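Local atomic coordinates of 3-dehydroshikimate dehydratase (Bacillus anthracis, PDB entry 3DX5), a protein that catalyses the manganese-dependent dehydration of 3-dehydroshikimate to 3,4-dihydroxybenzoate, a step in the biosynthesis of the siderophore petrobactin. Residues M1-I15 and D247-K260. Numbering follows the deposited sequence.
With MN (manganese (II) ion), chain B; DHB (3,4-dihydroxybenzoic acid), chain D.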
HETATM    1  N   MSE A   1      -3.190  22.889  20.529  1.00 26.76           N
HETATM    2  CA  MSE A   1      -2.157  22.655  19.490  1.00 25.17           C
HETATM    3  C   MSE A   1      -2.741  22.434  18.082  1.00 23.80           C
HETATM    4  O   MSE A   1      -3.958  22.513  17.882  1.00 24.48           O
HETATM    5  CB  MSE A   1      -1.244  21.498  19.910  1.00 26.25           C
HETATM    6  CG  MSE A   1      -1.952  20.236  20.346  1.00 25.82           C
HETATM    7 SE   MSE A   1      -0.540  18.935  20.411  0.65 23.83          SE
HETATM    8  CE  MSE A   1       0.653  19.715  19.068  1.00 25.92           C
ATOM      9  N   LYS A   2      -1.861  22.218  17.110  1.00 21.38           N
ATOM     10  CA  LYS A   2      -2.264  22.036  15.715  1.00 19.41           C
ATOM     11  C   LYS A   2      -2.191  20.578  15.321  1.00 17.03           C
ATOM     12  O   LYS A   2      -1.157  19.944  15.489  1.00 15.31           O
ATOM     13  CB  LYS A   2      -1.367  22.843  14.789  1.00 18.74           C
ATOM     14  CG  LYS A   2      -1.794  24.302  14.699  1.00 23.15           C
ATOM     15  CD  LYS A   2      -0.649  25.272  14.777  1.00 26.48           C
ATOM     16  CE  LYS A   2       0.332  25.154  13.630  1.00 30.73           C
ATOM     17  NZ  LYS A   2       1.621  24.646  14.113  1.00 32.68           N
ATOM     18  N   TYR A   3      -3.286  20.083  14.768  1.00 14.34           N
ATOM     19  CA  TYR A   3      -3.376  18.683  14.369  1.00 14.13           C
ATOM     20  C   TYR A   3      -3.336  18.585  12.864  1.00 13.34           C
ATOM     21  O   TYR A   3      -3.913  19.436  12.140  1.00 12.67           O
ATOM     22  CB  TYR A   3      -4.666  18.031  14.901  1.00 13.96           C
ATOM     23  CG  TYR A   3      -4.605  17.925  16.384  1.00 15.15           C
ATOM     24  CD1 TYR A   3      -3.783  16.953  16.976  1.00 14.71           C
ATOM     25  CD2 TYR A   3      -5.309  18.812  17.206  1.00 15.93           C
ATOM     26  CE1 TYR A   3      -3.655  16.871  18.377  1.00 14.53           C
ATOM     27  CE2 TYR A   3      -5.207  18.736  18.633  1.00 15.90           C
ATOM     28  CZ  TYR A   3      -4.353  17.760  19.191  1.00 16.13           C
ATOM     29  OH  TYR A   3      -4.187  17.641  20.563  1.00 17.91           O
ATOM     30  N   SER A   4      -2.687  17.530  12.401  1.00 12.45           N
ATOM     31  CA  SER A   4      -2.695  17.229  10.996  1.00 13.39           C
ATOM     32  C   SER A   4      -3.193  15.812  10.716  1.00 13.70           C
ATOM     33  O   SER A   4      -3.120  14.912  11.548  1.00 13.24           O
ATOM     34  CB  SER A   4      -1.310  17.475  10.356  1.00 12.76           C
ATOM     35  OG  SER A   4      -0.272  16.936  11.158  1.00 14.20           O
ATOM     36  N   LEU A   5      -3.670  15.636   9.501  1.00 13.29           N
ATOM     37  CA  LEU A   5      -4.129  14.373   9.000  1.00 14.33           C
ATOM     38  C   LEU A   5      -3.001  13.820   8.084  1.00 13.63           C
ATOM     39  O   LEU A   5      -2.404  14.591   7.349  1.00 13.95           O
ATOM     40  CB  LEU A   5      -5.383  14.729   8.189  1.00 15.17           C
ATOM     41  CG  LEU A   5      -6.078  13.711   7.351  1.00 18.65           C
ATOM     42  CD1 LEU A   5      -7.485  14.166   7.115  1.00 18.83           C
ATOM     43  CD2 LEU A   5      -5.320  13.598   6.025  1.00 20.81           C
ATOM     44  N   CYS A   6      -2.723  12.520   8.095  1.00 12.41           N
ATOM     45  CA  CYS A   6      -1.757  11.929   7.153  1.00 13.11           C
ATOM     46  C   CYS A   6      -2.492  11.252   6.029  1.00 11.87           C
ATOM     47  O   CYS A   6      -3.330  10.390   6.289  1.00 11.72           O
ATOM     48  CB  CYS A   6      -0.992  10.776   7.771  1.00 14.74           C
ATOM     49  SG  CYS A   6      -0.380  11.105   9.319  1.00 21.12           S
ATOM     50  N   THR A   7      -2.134  11.567   4.795  1.00  9.89           N
ATOM     51  CA  THR A   7      -2.735  10.854   3.646  1.00  9.76           C
ATOM     52  C   THR A   7      -2.373   9.354   3.600  1.00  9.81           C
ATOM     53  O   THR A   7      -3.113   8.586   3.017  1.00  8.95           O
ATOM     54  CB  THR A   7      -2.426  11.550   2.307  1.00  9.01           C
ATOM     55  OG1 THR A   7      -1.053  11.350   1.961  1.00  9.47           O
ATOM     56  CG2 THR A   7      -2.729  13.072   2.413  1.00  8.10           C
ATOM     57  N   ILE A   8      -1.275   8.941   4.258  1.00  8.91           N
ATOM     58  CA  ILE A   8      -0.992   7.506   4.396  1.00  9.73           C
ATOM     59  C   ILE A   8      -2.154   6.717   5.077  1.00 10.17           C
ATOM     60  O   ILE A   8      -2.323   5.541   4.818  1.00  9.18           O
ATOM     61  CB  ILE A   8       0.355   7.242   5.136  1.00 10.58           C
ATOM     62  CG1 ILE A   8       0.870   5.807   4.872  1.00  9.58           C
ATOM     63  CG2 ILE A   8       0.281   7.622   6.649  1.00  8.16           C
ATOM     64  CD1 ILE A   8       2.385   5.558   5.382  1.00 11.31           C
ATOM     65  N   SER A   9      -2.973   7.385   5.905  1.00  9.50           N
ATOM     66  CA  SER A   9      -4.133   6.726   6.533  1.00  9.27           C
ATOM     67  C   SER A   9      -5.125   6.228   5.494  1.00 10.41           C
ATOM     68  O   SER A   9      -5.976   5.376   5.792  1.00  9.67           O
ATOM     69  CB  SER A   9      -4.846   7.688   7.545  1.00  9.16           C
ATOM     70  OG  SER A   9      -3.931   8.036   8.584  1.00  9.95           O
ATOM     71  N   PHE A  10      -5.038   6.786   4.280  1.00 10.31           N
ATOM     72  CA  PHE A  10      -6.003   6.472   3.198  1.00 10.58           C
ATOM     73  C   PHE A  10      -5.384   5.589   2.107  1.00 10.07           C
ATOM     74  O   PHE A  10      -5.945   5.486   1.015  1.00 10.08           O
ATOM     75  CB  PHE A  10      -6.514   7.795   2.592  1.00 11.26           C
ATOM     76  CG  PHE A  10      -7.270   8.624   3.574  1.00 12.81           C
ATOM     77  CD1 PHE A  10      -8.655   8.440   3.726  1.00 13.97           C
ATOM     78  CD2 PHE A  10      -6.604   9.537   4.400  1.00 14.68           C
ATOM     79  CE1 PHE A  10      -9.378   9.167   4.684  1.00 15.60           C
ATOM     80  CE2 PHE A  10      -7.307  10.262   5.375  1.00 16.32           C
ATOM     81  CZ  PHE A  10      -8.694  10.078   5.516  1.00 16.92           C
ATOM     82  N   ARG A  11      -4.237   4.957   2.406  1.00  8.84           N
ATOM     83  CA  ARG A  11      -3.446   4.198   1.388  1.00  9.10           C
ATOM     84  C   ARG A  11      -4.208   2.986   0.819  1.00  9.57           C
ATOM     85  O   ARG A  11      -3.842   2.468  -0.237  1.00 10.84           O
ATOM     86  CB  ARG A  11      -2.106   3.745   2.007  1.00  8.04           C
ATOM     87  CG  ARG A  11      -2.271   2.603   3.107  1.00 10.32           C
ATOM     88  CD  ARG A  11      -1.057   2.544   4.112  1.00  9.55           C
ATOM     89  NE  ARG A  11      -1.351   1.534   5.153  1.00 10.24           N
ATOM     90  CZ  ARG A  11      -2.268   1.709   6.118  1.00 10.63           C
ATOM     91  NH1 ARG A  11      -2.895   2.883   6.257  1.00  8.82           N
ATOM     92  NH2 ARG A  11      -2.537   0.729   6.970  1.00  8.12           N
ATOM     93  N   HIS A  12      -5.234   2.515   1.543  1.00  9.17           N
ATOM     94  CA  HIS A  12      -6.044   1.373   1.119  1.00  9.67           C
ATOM     95  C   HIS A  12      -7.488   1.686   0.715  1.00  9.70           C
ATOM     96  O   HIS A  12      -8.376   0.816   0.745  1.00  9.59           O
ATOM     97  CB  HIS A  12      -5.988   0.254   2.171  1.00 10.19           C
ATOM     98  CG  HIS A  12      -4.613  -0.313   2.341  1.00  9.61           C
ATOM     99  ND1 HIS A  12      -4.042  -0.511   3.575  1.00  9.85           N
ATOM    100  CD2 HIS A  12      -3.673  -0.670   1.427  1.00 10.18           C
ATOM    101  CE1 HIS A  12      -2.830  -1.013   3.423  1.00 11.36           C
ATOM    102  NE2 HIS A  12      -2.575  -1.106   2.128  1.00 11.24           N
ATOM    103  N   GLN A  13      -7.717   2.913   0.267  1.00  9.72           N
ATOM    104  CA  GLN A  13      -9.026   3.244  -0.249  1.00 10.98           C
ATOM    105  C   GLN A  13      -8.908   4.214  -1.431  1.00 11.32           C
ATOM    106  O   GLN A  13      -7.910   4.926  -1.568  1.00 11.55           O
ATOM    107  CB  GLN A  13      -9.926   3.798   0.884  1.00 11.67           C
ATOM    108  CG  GLN A  13      -9.493   5.126   1.451  1.00 12.24           C
ATOM    109  CD  GLN A  13     -10.066   5.365   2.879  1.00 17.32           C
ATOM    110  OE1 GLN A  13      -9.517   4.883   3.885  1.00 20.88           O
ATOM    111  NE2 GLN A  13     -11.130   6.137   2.959  1.00 13.46           N
ATOM    112  N   LEU A  14      -9.921   4.213  -2.297  1.00 11.02           N
ATOM    113  CA  LEU A  14      -9.967   5.113  -3.433  1.00 10.43           C
ATOM    114  C   LEU A  14     -10.553   6.417  -2.925  1.00 10.62           C
ATOM    115  O   LEU A  14     -11.710   6.444  -2.548  1.00 11.15           O
ATOM    116  CB  LEU A  14     -10.884   4.522  -4.526  1.00  8.54           C
ATOM    117  CG  LEU A  14     -10.295   3.265  -5.156  1.00  9.54           C
ATOM    118  CD1 LEU A  14     -11.290   2.615  -6.118  1.00  8.69           C
ATOM    119  CD2 LEU A  14      -8.962   3.598  -5.862  1.00  7.17           C
ATOM    120  N   ILE A  15      -9.771   7.485  -2.913  1.00 10.21           N
ATOM    121  CA  ILE A  15     -10.279   8.781  -2.516  1.00 10.70           C
ATOM    122  C   ILE A  15      -9.417   9.868  -3.205  1.00 10.35           C
ATOM    123  O   ILE A  15      -8.206   9.712  -3.336  1.00 10.77           O
ATOM    124  CB  ILE A  15     -10.246   8.962  -0.954  1.00 10.87           C
ATOM    125  CG1 ILE A  15     -10.950  10.275  -0.535  1.00 11.69           C
ATOM    126  CG2 ILE A  15      -8.813   8.915  -0.393  1.00 10.33           C
ATOM    127  CD1 ILE A  15     -11.102  10.456   1.037  1.00 12.10           C
ATOM    128  N   ASP A 247       4.958  24.873  18.682  0.60 18.38           N
ATOM    129  CA  ASP A 247       4.342  25.322  17.458  0.60 18.02           C
ATOM    130  C   ASP A 247       4.200  24.211  16.402  0.60 17.63           C
ATOM    131  O   ASP A 247       3.714  24.464  15.302  0.60 18.23           O
ATOM    132  CB  ASP A 247       5.156  26.498  16.910  0.60 18.60           C
ATOM    133  CG  ASP A 247       5.129  27.708  17.839  0.60 18.40           C
ATOM    134  OD1 ASP A 247       4.093  27.948  18.483  0.60 17.29           O
ATOM    135  OD2 ASP A 247       6.145  28.419  17.922  0.60 20.94           O
ATOM    136  N   HIS A 248       4.603  22.991  16.743  1.00 16.22           N
ATOM    137  CA  HIS A 248       4.708  21.893  15.741  1.00 15.08           C
ATOM    138  C   HIS A 248       3.408  21.158  15.557  1.00 13.61           C
ATOM    139  O   HIS A 248       2.578  21.072  16.483  1.00 13.80           O
ATOM    140  CB  HIS A 248       5.839  20.924  16.107  1.00 14.02           C
ATOM    141  CG  HIS A 248       7.105  21.630  16.505  1.00 14.42           C
ATOM    142  ND1 HIS A 248       7.712  22.580  15.709  1.00 12.85           N
ATOM    143  CD2 HIS A 248       7.839  21.571  17.648  1.00 14.96           C
ATOM    144  CE1 HIS A 248       8.790  23.047  16.327  1.00 15.11           C
ATOM    145  NE2 HIS A 248       8.883  22.451  17.509  1.00 14.69           N
ATOM    146  N   PHE A 249       3.186  20.678  14.342  1.00 12.55           N
ATOM    147  CA  PHE A 249       1.997  19.896  14.073  1.00 11.05           C
ATOM    148  C   PHE A 249       2.135  18.511  14.695  1.00 10.89           C
ATOM    149  O   PHE A 249       3.239  17.923  14.706  1.00  9.71           O
ATOM    150  CB  PHE A 249       1.801  19.751  12.559  1.00 10.52           C
ATOM    151  CG  PHE A 249       1.066  20.929  11.919  1.00 12.32           C
ATOM    152  CD1 PHE A 249       1.783  22.024  11.376  1.00 10.33           C
ATOM    153  CD2 PHE A 249      -0.329  20.942  11.871  1.00 10.63           C
ATOM    154  CE1 PHE A 249       1.093  23.118  10.805  1.00 12.65           C
ATOM    155  CE2 PHE A 249      -1.021  22.004  11.288  1.00 10.52           C
ATOM    156  CZ  PHE A 249      -0.313  23.105  10.750  1.00  9.81           C
ATOM    157  N   ALA A 250       1.013  17.972  15.162  1.00 10.52           N
ATOM    158  CA  ALA A 250       0.963  16.568  15.544  1.00 10.53           C
ATOM    159  C   ALA A 250       0.037  15.884  14.585  1.00 10.77           C
ATOM    160  O   ALA A 250      -1.142  16.237  14.510  1.00 10.88           O
ATOM    161  CB  ALA A 250       0.441  16.410  17.018  1.00  9.31           C
ATOM    162  N   SER A 251       0.544  14.890  13.849  1.00 10.88           N
ATOM    163  CA  SER A 251      -0.321  14.111  12.966  1.00 11.09           C
ATOM    164  C   SER A 251      -1.006  12.966  13.718  1.00 11.92           C
ATOM    165  O   SER A 251      -0.348  12.278  14.505  1.00 12.33           O
ATOM    166  CB  SER A 251       0.519  13.490  11.845  1.00 11.39           C
ATOM    167  OG  SER A 251       0.673  14.421  10.795  1.00 13.68           O
ATOM    168  N   LEU A 252      -2.289  12.723  13.425  1.00 11.05           N
ATOM    169  CA  LEU A 252      -2.994  11.572  13.939  1.00 12.12           C
ATOM    170  C   LEU A 252      -2.692  10.418  12.984  1.00 12.18           C
ATOM    171  O   LEU A 252      -3.392  10.238  11.974  1.00 12.92           O
ATOM    172  CB  LEU A 252      -4.527  11.834  14.052  1.00 11.01           C
ATOM    173  CG  LEU A 252      -4.899  13.069  14.890  1.00 14.17           C
ATOM    174  CD1 LEU A 252      -6.416  13.186  15.042  1.00 11.29           C
ATOM    175  CD2 LEU A 252      -4.186  13.047  16.290  1.00 14.01           C
ATOM    176  N   GLU A 253      -1.630   9.673  13.281  1.00 11.93           N
ATOM    177  CA  GLU A 253      -1.132   8.662  12.364  1.00 12.34           C
ATOM    178  C   GLU A 253      -1.921   7.376  12.504  1.00 12.71           C
ATOM    179  O   GLU A 253      -1.439   6.402  13.123  1.00 13.36           O
ATOM    180  CB  GLU A 253       0.340   8.376  12.656  1.00 12.22           C
ATOM    181  CG  GLU A 253       1.053   7.649  11.508  1.00 14.03           C
ATOM    182  CD  GLU A 253       2.519   7.372  11.828  1.00 13.87           C
ATOM    183  OE1 GLU A 253       2.831   7.181  13.025  1.00 15.73           O
ATOM    184  OE2 GLU A 253       3.354   7.357  10.883  1.00 14.99           O
ATOM    185  N   TRP A 254      -3.099   7.335  11.897  1.00 11.39           N
ATOM    186  CA  TRP A 254      -3.952   6.155  11.984  1.00 11.35           C
ATOM    187  C   TRP A 254      -3.693   5.183  10.847  1.00 11.09           C
ATOM    188  O   TRP A 254      -3.790   5.550   9.667  1.00 13.02           O
ATOM    189  CB  TRP A 254      -5.436   6.587  11.964  1.00 11.17           C
ATOM    190  CG  TRP A 254      -6.410   5.448  12.103  1.00 10.76           C
ATOM    191  CD1 TRP A 254      -7.303   5.021  11.171  1.00  9.25           C
ATOM    192  CD2 TRP A 254      -6.605   4.625  13.263  1.00 10.98           C
ATOM    193  NE1 TRP A 254      -8.046   3.981  11.666  1.00 10.11           N
ATOM    194  CE2 TRP A 254      -7.651   3.719  12.956  1.00 10.52           C
ATOM    195  CE3 TRP A 254      -6.007   4.576  14.532  1.00 12.03           C
ATOM    196  CZ2 TRP A 254      -8.101   2.741  13.862  1.00 10.82           C
ATOM    197  CZ3 TRP A 254      -6.466   3.605  15.461  1.00 13.11           C
ATOM    198  CH2 TRP A 254      -7.519   2.705  15.113  1.00 12.95           C
ATOM    199  N   PHE A 255      -3.374   3.940  11.185  1.00 10.41           N
ATOM    200  CA  PHE A 255      -3.111   2.919  10.182  1.00 10.27           C
ATOM    201  C   PHE A 255      -4.249   1.872  10.130  1.00 10.48           C
ATOM    202  O   PHE A 255      -4.164   0.922   9.374  1.00  9.63           O
ATOM    203  CB  PHE A 255      -1.797   2.215  10.513  1.00 10.68           C
ATOM    204  CG  PHE A 255      -0.578   3.059  10.280  1.00 11.38           C
ATOM    205  CD1 PHE A 255      -0.432   3.770   9.084  1.00 10.82           C
ATOM    206  CD2 PHE A 255       0.437   3.111  11.227  1.00 12.14           C
ATOM    207  CE1 PHE A 255       0.689   4.496   8.816  1.00 12.47           C
ATOM    208  CE2 PHE A 255       1.594   3.854  10.977  1.00 11.85           C
ATOM    209  CZ  PHE A 255       1.714   4.567   9.773  1.00 10.90           C
ATOM    210  N   GLY A 256      -5.304   2.062  10.934  1.00 10.48           N
ATOM    211  CA  GLY A 256      -6.385   1.060  11.042  1.00 10.52           C
ATOM    212  C   GLY A 256      -7.503   1.251  10.027  1.00 11.40           C
ATOM    213  O   GLY A 256      -7.392   2.050   9.070  1.00 11.26           O
ATOM    214  N   HIS A 257      -8.585   0.511  10.237  1.00 11.88           N
ATOM    215  CA  HIS A 257      -9.754   0.544   9.335  1.00 12.74           C
ATOM    216  C   HIS A 257     -10.594   1.777   9.603  1.00 12.40           C
ATOM    217  O   HIS A 257     -10.413   2.407  10.649  1.00 12.45           O
ATOM    218  CB  HIS A 257     -10.579  -0.751   9.536  1.00 12.80           C
ATOM    219  CG  HIS A 257      -9.853  -1.967   9.048  1.00 16.88           C
ATOM    220  ND1 HIS A 257      -9.785  -3.142   9.762  1.00 20.62           N
ATOM    221  CD2 HIS A 257      -9.082  -2.155   7.947  1.00 18.12           C
ATOM    222  CE1 HIS A 257      -9.054  -4.021   9.097  1.00 19.49           C
ATOM    223  NE2 HIS A 257      -8.608  -3.443   7.999  1.00 19.43           N
ATOM    224  N   ASN A 258     -11.486   2.142   8.671  0.60 12.24           N
ATOM    225  CA  ASN A 258     -12.485   3.204   8.918  0.60 12.33           C
ATOM    226  C   ASN A 258     -11.818   4.550   9.274  0.60 11.68           C
ATOM    227  O   ASN A 258     -12.218   5.208  10.243  0.60 11.10           O
ATOM    228  CB  ASN A 258     -13.452   2.800  10.072  0.60 11.84           C
ATOM    229  CG  ASN A 258     -13.895   1.344  10.001  0.60 13.61           C
ATOM    230  OD1 ASN A 258     -13.847   0.615  11.000  0.60 14.21           O
ATOM    231  ND2 ASN A 258     -14.313   0.906   8.816  0.60 14.65           N
ATOM    232  N   ALA A 259     -10.797   4.945   8.520  1.00 11.72           N
ATOM    233  CA  ALA A 259     -10.008   6.127   8.875  1.00 11.57           C
ATOM    234  C   ALA A 259     -10.864   7.378   9.128  1.00 12.68           C
ATOM    235  O   ALA A 259     -10.648   8.086  10.096  1.00 12.15           O
ATOM    236  CB  ALA A 259      -8.952   6.419   7.834  1.00 10.87           C
ATOM    237  N   LYS A 260     -11.839   7.632   8.258  1.00 12.97           N
ATOM    238  CA  LYS A 260     -12.666   8.819   8.412  1.00 15.56           C
ATOM    239  C   LYS A 260     -13.458   8.844   9.722  1.00 15.72           C
ATOM    240  O   LYS A 260     -13.486   9.876  10.404  1.00 15.74           O
ATOM    241  CB  LYS A 260     -13.618   8.993   7.217  1.00 15.15           C
ATOM    242  CG  LYS A 260     -12.961   9.568   6.007  1.00 17.58           C
ATOM    243  CD  LYS A 260     -14.041   9.591   4.911  1.00 23.82           C
ATOM    244  CE  LYS A 260     -13.702  10.459   3.735  1.00 26.83           C
ATOM    245  NZ  LYS A 260     -14.782  10.230   2.717  1.00 29.33           N
TER
HETATM  246 MN    MN B 287       5.113   7.341  12.480  1.00 13.95          MN
HETATM  247  C1  DHB D 289       5.332   4.255   8.732  1.00 18.25           C
HETATM  248  C2  DHB D 289       5.330   5.058   9.869  1.00 18.29           C
HETATM  249  C3  DHB D 289       5.157   4.491  11.136  1.00 18.33           C
HETATM  250  O3  DHB D 289       5.149   5.214  12.300  1.00 15.67           O
HETATM  251  C4  DHB D 289       5.011   3.037  11.235  1.00 20.66           C
HETATM  252  O4  DHB D 289       4.855   2.526  12.477  1.00 20.45           O
HETATM  253  C5  DHB D 289       5.044   2.241  10.094  1.00 19.34           C
HETATM  254  C6  DHB D 289       5.201   2.868   8.844  1.00 20.09           C
HETATM  255  C   DHB D 289       5.499   4.909   7.370  1.00 18.97           C
HETATM  256  O1  DHB D 289       5.556   4.272   6.313  1.00 18.58           O
HETATM  257  O2  DHB D 289       5.568   6.235   7.288  1.00 18.36           O
HETATM  258  O   HOH W   1       0.897  22.755  17.737  1.00 32.56           O
HETATM  259  O   HOH W   2      -4.433  10.694   9.480  1.00  9.40           O
HETATM  260  O   HOH W   3      -5.491   3.317   7.646  1.00  7.28           O
HETATM  261  O   HOH W   4     -12.728   6.019   5.615  1.00 15.60           O
HETATM  262  O   HOH W   5     -10.062   3.467   6.081  1.00 21.53           O
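Arg11 NH2 donates to Phe255 O (2.9 Å, 164° at the hydrogen), the acceptor lying near the guanidinium plane, while NH1 turns back to Ile8 O. Phe255 CD1 sits over one guanidinium face and His12 ND1 over the other, and the Phe255 ring stands steeply to the group, 78° between planes. Ser9 OG, turned to Trp254 O by a chi1 of -62° that sets it beside its own backbone N, donates in the carbonyl plane to a lone pair at 2.7 Å. A water bound to Cys6 N, Ser9 OG and Leu252 O joins the two segments where direct strand pairing ends.

Before that point 2-6 and 249-252 pair in parallel through Ala250 N to Lys2 O, Ser4 N to Ala250 O and Leu252 N to Ser4 O. Ser4 OG donates a hydrogen bond to Ser251 OG (2.7 Å), which also bonds Glu33, so the two hydroxyls extend a polar chain inside the barrel. Nearer the N terminus, Lys2 bends over one face of the Phe249 ring, with NZ 4.0 Å from the centroid in a cation-pi contact.

Toward the active site Glu253 chelates manganese through OE1 and OE2, alongside Glu142, Asp172 and His198, and OE1 is also hydrogen-bonded to Lys200. Phe255 meets the bound product, CE2 lying 3.5 Å from DHB C4, and Ile8 CG2 packs on Phe255 CE1. On the helix-facing side of the sheet Tyr3 CD1 touches Leu252 CD2; beyond the strands Lys260 CG lies at the Phe10 ring edge, 3.8 Å from Phe10 CE1.

The pairing of the first and last strands closes the TIM barrel: 31-35 flanks 2-6, 194-202 flanks 249-252, and helix 259-272 covers Tyr3 and Leu252.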